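Local coordinates for DNA replication licensing factor MCM related protein (Thermoplasma acidophilum, PDB 4ME3) that is the N-terminal, zinc-binding part of an archaeal MCM protein, which probably binds single-stranded DNA and unwinds it as an ATP-dependent replicative helicase, at residues Leu123-Gly128 and Ile235-Leu240. Sequence-based numbering, arbitrary orientation.
Sequences LISVSG and IVDGIL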
loop_
_atom_site.group_PDB
_atom_site.type_symbol
_atom_site.label_atom_id
_atom_site.label_comp_id
_atom_site.label_asym_id
_atom_site.label_seq_id
_atom_site.Cartn_x
_atom_site.Cartn_y
_atom_site.Cartn_z
ATOM N N LEU A 123 -2.250 -11.933 -2.386
ATOM C CA LEU A 123 -2.399 -11.682 -0.958
ATOM C C LEU A 123 -2.314 -12.998 -0.199
ATOM O O LEU A 123 -3.183 -13.860 -0.339
ATOM C CB LEU A 123 -3.743 -10.993 -0.693
ATOM C CG LEU A 123 -4.005 -10.440 0.711
ATOM C CD1 LEU A 123 -2.942 -9.460 1.128
ATOM C CD2 LEU A 123 -5.377 -9.777 0.741
ATOM N N ILE A 124 -1.257 -13.159 0.591
ATOM C CA ILE A 124 -1.066 -14.371 1.372
ATOM C C ILE A 124 -0.864 -14.033 2.843
ATOM O O ILE A 124 -0.678 -12.869 3.202
ATOM C CB ILE A 124 0.139 -15.191 0.855
ATOM C CG1 ILE A 124 1.439 -14.396 0.996
ATOM C CG2 ILE A 124 -0.082 -15.587 -0.603
ATOM C CD1 ILE A 124 2.688 -15.214 0.689
ATOM N N SER A 125 -0.913 -15.053 3.689
ATOM C CA SER A 125 -0.672 -14.880 5.115
ATOM C C SER A 125 0.546 -15.691 5.522
ATOM O O SER A 125 0.660 -16.860 5.171
ATOM C CB SER A 125 -1.889 -15.327 5.921
ATOM O OG SER A 125 -3.046 -14.617 5.518
ATOM N N VAL A 126 1.443 -15.066 6.276
ATOM C CA VAL A 126 2.673 -15.712 6.716
ATOM C C VAL A 126 2.861 -15.490 8.208
ATOM O O VAL A 126 2.572 -14.410 8.720
ATOM C CB VAL A 126 3.884 -15.146 5.958
ATOM C CG1 VAL A 126 5.140 -15.941 6.276
ATOM C CG2 VAL A 126 3.612 -15.150 4.464
ATOM N N SER A 127 3.337 -16.514 8.907
ATOM C CA SER A 127 3.570 -16.410 10.340
ATOM C C SER A 127 5.036 -16.643 10.657
ATOM O O SER A 127 5.750 -17.302 9.901
ATOM C CB SER A 127 2.703 -17.413 11.101
ATOM O OG SER A 127 3.032 -18.744 10.748
ATOM N N GLY A 128 5.487 -16.092 11.777
ATOM C CA GLY A 128 6.869 -16.249 12.181
ATOM C C GLY A 128 7.210 -15.467 13.429
ATOM O O GLY A 128 6.340 -14.899 14.085
ATOM N N ILE A 235 1.486 -12.855 12.764
ATOM C CA ILE A 235 0.896 -13.334 11.526
ATOM C C ILE A 235 0.654 -12.106 10.673
ATOM O O ILE A 235 -0.019 -11.166 11.103
ATOM C CB ILE A 235 -0.446 -14.045 11.749
ATOM C CG1 ILE A 235 -0.269 -15.236 12.689
ATOM C CG2 ILE A 235 -1.028 -14.489 10.411
ATOM C CD1 ILE A 235 -1.574 -15.816 13.182
ATOM N N VAL A 236 1.205 -12.110 9.468
ATOM C CA VAL A 236 1.096 -10.968 8.583
ATOM C C VAL A 236 0.371 -11.356 7.304
ATOM O O VAL A 236 0.725 -12.335 6.651
ATOM C CB VAL A 236 2.480 -10.415 8.227
ATOM C CG1 VAL A 236 2.362 -9.255 7.246
ATOM C CG2 VAL A 236 3.198 -9.974 9.496
ATOM N N ASP A 237 -0.664 -10.593 6.976
ATOM C CA ASP A 237 -1.344 -10.724 5.698
ATOM C C ASP A 237 -0.784 -9.640 4.794
ATOM O O ASP A 237 -0.752 -8.472 5.172
ATOM C CB ASP A 237 -2.850 -10.536 5.879
ATOM C CG ASP A 237 -3.416 -11.400 6.987
ATOM O OD1 ASP A 237 -3.225 -12.633 6.939
ATOM O OD2 ASP A 237 -4.041 -10.845 7.918
ATOM N N GLY A 238 -0.326 -10.010 3.607
ATOM C CA GLY A 238 0.317 -9.038 2.745
ATOM C C GLY A 238 0.465 -9.478 1.309
ATOM O O GLY A 238 0.143 -10.612 0.953
ATOM N N ILE A 239 0.946 -8.561 0.481
ATOM C CA ILE A 239 1.192 -8.845 -0.923
ATOM C C ILE A 239 2.630 -9.314 -1.091
ATOM O O ILE A 239 3.573 -8.640 -0.664
ATOM C CB ILE A 239 0.948 -7.601 -1.803
ATOM C CG1 ILE A 239 -0.423 -6.998 -1.495
ATOM C CG2 ILE A 239 1.060 -7.975 -3.275
ATOM C CD1 ILE A 239 -0.702 -5.696 -2.204
ATOM N N LEU A 240 2.801 -10.478 -1.708
ATOM C CA LEU A 240 4.137 -10.998 -1.943
ATOM C C LEU A 240 4.791 -10.243 -3.096
ATOM O O LEU A 240 4.246 -10.170 -4.197
ATOM C CB LEU A 240 4.094 -12.498 -2.232
ATOM C CG LEU A 240 5.466 -13.173 -2.247
ATOM C CD1 LEU A 240 6.083 -13.153 -0.856
ATOM C CD2 LEU A 240 5.360 -14.588 -2.763
#
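Two antiparallel strands of the MCM OB domain pair here, Leu-123 to Ser-127 running against Ile-235 to Ile-239. Ile-124 faces Gly-238 and Val-126 faces Val-236 as hydrogen-bonded pairs. The Ile-124 N to Gly-238 O bond is 2.9 Å, and Val-236 N gives a nearly straight one to Val-126 O (2.8 Å, 176°). Ser-125 and Asp-237 form a non-hydrogen-bonded pair, but their side chains meet on one face. Ser-125 OG points its hydroxyl at Asp-237 OD1; the modelled 2.4 Å is too short for an ordinary hydrogen bond, so the exact length is doubtful. In both residues the group lies beside its own backbone N (chi1 -57° and -51°), which brings the two tips together. OD2 accepts a hydrogen bond from Asn-263 ND2. On the same face Leu-123 CD1 lies 3.3 Å from Gly-238 O and 4.4 Å from Ile-239 CG1, with Pro-69 of helix 69-84 against both residues. On the opposite face Ile-124 CD1 meets Leu-240 CB at 4.2 Å. Ile-124 and Val-236 pack there on Leu-259 of strand 250-261. Asp-237 is a buried residue, and its two neutral partners would stabilise a negative charge without cancelling it.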